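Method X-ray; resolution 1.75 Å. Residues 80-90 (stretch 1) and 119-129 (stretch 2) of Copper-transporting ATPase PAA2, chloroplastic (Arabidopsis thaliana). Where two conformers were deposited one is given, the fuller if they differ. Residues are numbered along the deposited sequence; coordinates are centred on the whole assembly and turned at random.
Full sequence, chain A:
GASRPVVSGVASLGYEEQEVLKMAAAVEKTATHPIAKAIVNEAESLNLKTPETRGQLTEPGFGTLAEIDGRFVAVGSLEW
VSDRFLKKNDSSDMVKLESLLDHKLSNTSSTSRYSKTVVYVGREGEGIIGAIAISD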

# COMPACT_ATOMS: atom_id res chain seq x y z
N TRP A 80 -0.75 4.91 -10.66
CA TRP A 80 -2.15 5.07 -10.28
C TRP A 80 -2.27 5.55 -8.85
O TRP A 80 -3.06 6.46 -8.57
CB TRP A 80 -2.89 3.75 -10.49
CG TRP A 80 -4.36 3.83 -10.18
CD1 TRP A 80 -5.35 4.20 -11.03
CD2 TRP A 80 -5.00 3.49 -8.93
NE1 TRP A 80 -6.58 4.11 -10.39
CE2 TRP A 80 -6.38 3.68 -9.10
CE3 TRP A 80 -4.52 3.02 -7.68
CZ2 TRP A 80 -7.30 3.46 -8.07
CZ3 TRP A 80 -5.45 2.81 -6.66
CH2 TRP A 80 -6.80 3.01 -6.87
N VAL A 81 -1.45 4.99 -7.92
CA VAL A 81 -1.45 5.48 -6.54
C VAL A 81 -1.00 6.92 -6.51
O VAL A 81 -1.62 7.77 -5.87
CB VAL A 81 -0.56 4.58 -5.65
CG1 VAL A 81 -0.38 5.17 -4.28
CG2 VAL A 81 -1.21 3.19 -5.51
N SER A 82 0.10 7.22 -7.21
CA SER A 82 0.61 8.57 -7.19
C SER A 82 -0.41 9.54 -7.73
O SER A 82 -0.58 10.66 -7.20
CB SER A 82 1.90 8.61 -8.01
OG SER A 82 2.38 9.91 -8.11
N ASP A 83 -1.15 9.13 -8.76
CA ASP A 83 -2.10 10.03 -9.42
C ASP A 83 -3.34 10.29 -8.58
O ASP A 83 -4.09 11.22 -8.86
CB ASP A 83 -2.56 9.45 -10.78
CG ASP A 83 -1.52 9.63 -11.89
OD1 ASP A 83 -0.57 10.45 -11.72
OD2 ASP A 83 -1.64 8.94 -12.93
N ARG A 84 -3.60 9.45 -7.58
CA ARG A 84 -4.83 9.55 -6.81
C ARG A 84 -4.88 10.80 -5.95
O ARG A 84 -5.98 11.30 -5.67
CB ARG A 84 -5.01 8.33 -5.89
CG ARG A 84 -5.30 7.01 -6.57
CD ARG A 84 -6.29 7.09 -7.74
NE ARG A 84 -7.65 7.46 -7.33
CZ ARG A 84 -8.71 7.39 -8.13
NH1 ARG A 84 -8.58 6.97 -9.38
NH2 ARG A 84 -9.91 7.76 -7.70
N PHE A 85 -3.73 11.33 -5.52
CA PHE A 85 -3.70 12.42 -4.55
C PHE A 85 -2.89 13.61 -5.07
O PHE A 85 -1.90 13.44 -5.78
CB PHE A 85 -3.08 11.93 -3.22
CG PHE A 85 -3.70 10.64 -2.71
CD1 PHE A 85 -5.00 10.62 -2.33
CD2 PHE A 85 -2.96 9.47 -2.63
CE1 PHE A 85 -5.59 9.44 -1.89
CE2 PHE A 85 -3.58 8.28 -2.17
CZ PHE A 85 -4.83 8.30 -1.79
N LEU A 86 -3.31 14.81 -4.68
CA LEU A 86 -2.66 16.02 -5.18
C LEU A 86 -1.25 16.17 -4.62
O LEU A 86 -0.35 16.66 -5.30
CB LEU A 86 -3.50 17.26 -4.83
CG LEU A 86 -2.95 18.63 -5.27
CD1 LEU A 86 -3.01 18.82 -6.78
CD2 LEU A 86 -3.68 19.79 -4.61
N LYS A 87 -1.05 15.76 -3.38
CA LYS A 87 0.29 15.83 -2.80
C LYS A 87 1.18 14.81 -3.49
O LYS A 87 0.85 13.63 -3.53
CB LYS A 87 0.22 15.53 -1.30
CG LYS A 87 1.57 15.50 -0.58
CD LYS A 87 2.13 16.89 -0.40
CE LYS A 87 3.47 16.85 0.30
NZ LYS A 87 3.95 18.24 0.49
N LYS A 88 2.34 15.27 -4.00
CA LYS A 88 3.30 14.43 -4.72
C LYS A 88 4.57 14.31 -3.89
O LYS A 88 4.95 15.24 -3.18
CB LYS A 88 3.66 15.01 -6.11
CG LYS A 88 2.48 15.41 -6.97
CD LYS A 88 1.62 14.23 -7.39
CE LYS A 88 0.41 14.70 -8.12
NZ LYS A 88 -0.57 13.59 -8.27
N ASN A 89 5.26 13.18 -4.02
CA ASN A 89 6.49 12.98 -3.28
C ASN A 89 7.70 13.66 -3.92
O ASN A 89 7.84 13.73 -5.14
CB ASN A 89 6.77 11.49 -3.13
CG ASN A 89 5.67 10.76 -2.38
OD1 ASN A 89 4.56 10.58 -2.90
ND2 ASN A 89 5.97 10.34 -1.16
N ASP A 90 8.58 14.16 -3.06
CA ASP A 90 9.81 14.77 -3.42
C ASP A 90 10.53 13.78 -4.31
O ASP A 90 10.46 12.58 -4.12
CB ASP A 90 10.77 14.94 -2.25
CG ASP A 90 10.26 15.78 -1.15
OD1 ASP A 90 9.05 15.85 -0.92
OD2 ASP A 90 11.09 16.41 -0.48
N VAL A 119 3.62 -3.52 -4.87
CA VAL A 119 2.34 -2.85 -4.68
C VAL A 119 2.58 -1.58 -3.88
O VAL A 119 3.19 -1.64 -2.80
CB VAL A 119 1.38 -3.78 -3.92
CG1 VAL A 119 0.06 -3.12 -3.72
CG2 VAL A 119 1.29 -5.12 -4.65
N TYR A 120 2.26 -0.43 -4.46
CA TYR A 120 2.53 0.81 -3.74
C TYR A 120 1.38 1.23 -2.85
O TYR A 120 0.22 0.89 -3.09
CB TYR A 120 2.87 1.93 -4.72
CG TYR A 120 4.22 1.71 -5.40
CD1 TYR A 120 4.35 0.81 -6.46
CD2 TYR A 120 5.37 2.31 -4.90
CE1 TYR A 120 5.58 0.55 -7.03
CE2 TYR A 120 6.58 2.06 -5.49
CZ TYR A 120 6.68 1.20 -6.54
OH TYR A 120 7.90 0.96 -7.12
N VAL A 121 1.72 1.98 -1.83
CA VAL A 121 0.76 2.47 -0.85
C VAL A 121 0.85 3.98 -0.74
O VAL A 121 1.93 4.54 -0.48
CB VAL A 121 0.98 1.81 0.52
CG1 VAL A 121 -0.11 2.19 1.47
CG2 VAL A 121 1.03 0.31 0.31
N GLY A 122 -0.28 4.66 -0.90
CA GLY A 122 -0.32 6.10 -0.82
C GLY A 122 -1.45 6.62 0.06
O GLY A 122 -2.45 5.94 0.25
N ARG A 123 -1.26 7.82 0.62
CA ARG A 123 -2.26 8.43 1.50
C ARG A 123 -2.51 9.89 1.16
O ARG A 123 -1.56 10.65 0.96
CB ARG A 123 -1.83 8.31 2.96
CG ARG A 123 -2.85 8.78 3.95
CD ARG A 123 -2.46 8.20 5.27
NE ARG A 123 -3.33 8.62 6.33
CZ ARG A 123 -3.20 9.75 7.01
NH1 ARG A 123 -2.23 10.61 6.73
NH2 ARG A 123 -4.07 10.01 7.96
N GLU A 124 -3.80 10.32 1.15
CA GLU A 124 -4.11 11.68 0.75
C GLU A 124 -3.40 12.64 1.71
O GLU A 124 -3.37 12.43 2.92
CB GLU A 124 -5.61 11.96 0.74
CG GLU A 124 -6.01 13.18 -0.16
CD GLU A 124 -7.45 13.15 -0.65
OE1 GLU A 124 -8.29 12.60 0.07
OE2 GLU A 124 -7.72 13.72 -1.73
N GLY A 125 -2.86 13.72 1.16
CA GLY A 125 -2.12 14.69 1.94
C GLY A 125 -0.66 14.37 2.12
O GLY A 125 0.07 15.20 2.67
N GLU A 126 -0.20 13.20 1.67
CA GLU A 126 1.17 12.75 1.90
C GLU A 126 1.80 12.18 0.64
O GLU A 126 3.02 12.16 0.50
CB GLU A 126 1.21 11.65 2.97
CG GLU A 126 0.88 12.09 4.36
CD GLU A 126 1.22 11.02 5.34
OE1 GLU A 126 0.37 10.15 5.59
OE2 GLU A 126 2.38 11.02 5.82
N GLY A 127 1.00 11.64 -0.25
CA GLY A 127 1.55 10.95 -1.40
C GLY A 127 1.94 9.51 -1.09
O GLY A 127 1.36 8.87 -0.21
N ILE A 128 2.97 9.01 -1.78
CA ILE A 128 3.38 7.62 -1.59
C ILE A 128 4.02 7.52 -0.22
O ILE A 128 4.86 8.36 0.14
CB ILE A 128 4.37 7.16 -2.67
CG1 ILE A 128 3.82 7.18 -4.07
CG2 ILE A 128 4.89 5.76 -2.31
CD1 ILE A 128 2.76 6.25 -4.26
N ILE A 129 3.61 6.54 0.58
CA ILE A 129 4.15 6.35 1.91
C ILE A 129 4.87 5.02 2.04
O ILE A 129 5.55 4.79 3.05
CB ILE A 129 3.06 6.47 3.01
CG1 ILE A 129 2.00 5.37 2.88
CG2 ILE A 129 2.40 7.87 2.93
CD1 ILE A 129 1.14 5.21 4.07
O HOH W 1 -5.49 15.16 -2.90
O HOH W 2 -3.28 15.15 -1.27

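The strongest link between the two stretches is a pair of hydrogen bonds from the side chain of N89 to the backbone of I128. The amide nitrogen of I128 donates to N89 OD1 across a very short 2.5 Å, and N89 ND2 donates to the carbonyl oxygen of I128 at 2.6 Å. With chi1 at -60° (m) and chi2 at 71°, the carboxamide presents its acceptor and its donor to the two backbone groups of one residue. Asparagine suits this place because its short side chain carries both functions on one planar group. Backbone hydrogen bonds connect the neighbouring residues of the two strands, R123 with G127 and I129 with V121, and N89 fastens the loop to this paired hairpin.

G127 makes room for this arrangement. A CB on it would lie 2.3 Å from N89 OD1, a clash, and 3.1 Å from K87 O. Its backbone angles (83/-149) also call for glycine by themselves, since a CB would be jammed against the carbonyl oxygen of E126.

Two waters extend the polar contact toward the turn of the hairpin. One accepts from L86 N (2.8 Å) and donates to E124 OE2 (2.9 Å); the other accepts from both K87 N (3.1 Å) and G125 N (2.9 Å). They thus link backbone amides of the loop to the turn where the stretches make no direct hydrogen bond. G125, at 86/-6, likewise has a backbone conformation that calls for glycine. The turn itself is braced by a salt bridge between R123 NH1 and E126 OE1 (2.9 Å), while on the other stretch K88 points its CB away from the hairpin and its NZ donates to S82 O (3.1 Å) and F85 O (2.8 Å), so that its ammonium group holds the carbonyl oxygens of S82 and F85 together.

Apolar packing supplies much of the remaining contact, and the two stretches together bury 593 Å². F85 has the largest covered area, 94 Å². Its CB points toward the hairpin, and one face of the ring lies against the backbone at R123 and E124, with F85 CD1 3.4 Å from E124 CA. F85 CE2 also approaches G122 C to 3.5 Å. A flat aromatic ring is well suited to covering extended backbone in this way.

V81, buried on the helix, reaches the strand with both methyl groups: CG1 packs against I128 CD1 at 3.3 Å and lies 3.4 Å from G122 N, whereas CG2 is 4.3 Å from Y120 CB. I128 thus serves both parts of the contact, its backbone bound by N89 and its side chain packed against V81. The close fit depends on G122, where a CB would fall 2.6 Å from V81 CG1. Helix and strand run nearly parallel here, at 4°, with their axes 8.0 Å apart at closest approach. At the exposed margin, the aliphatic part of K87 covers the turn, with CG 3.5 Å from E126 C, before the end of the side chain leads away.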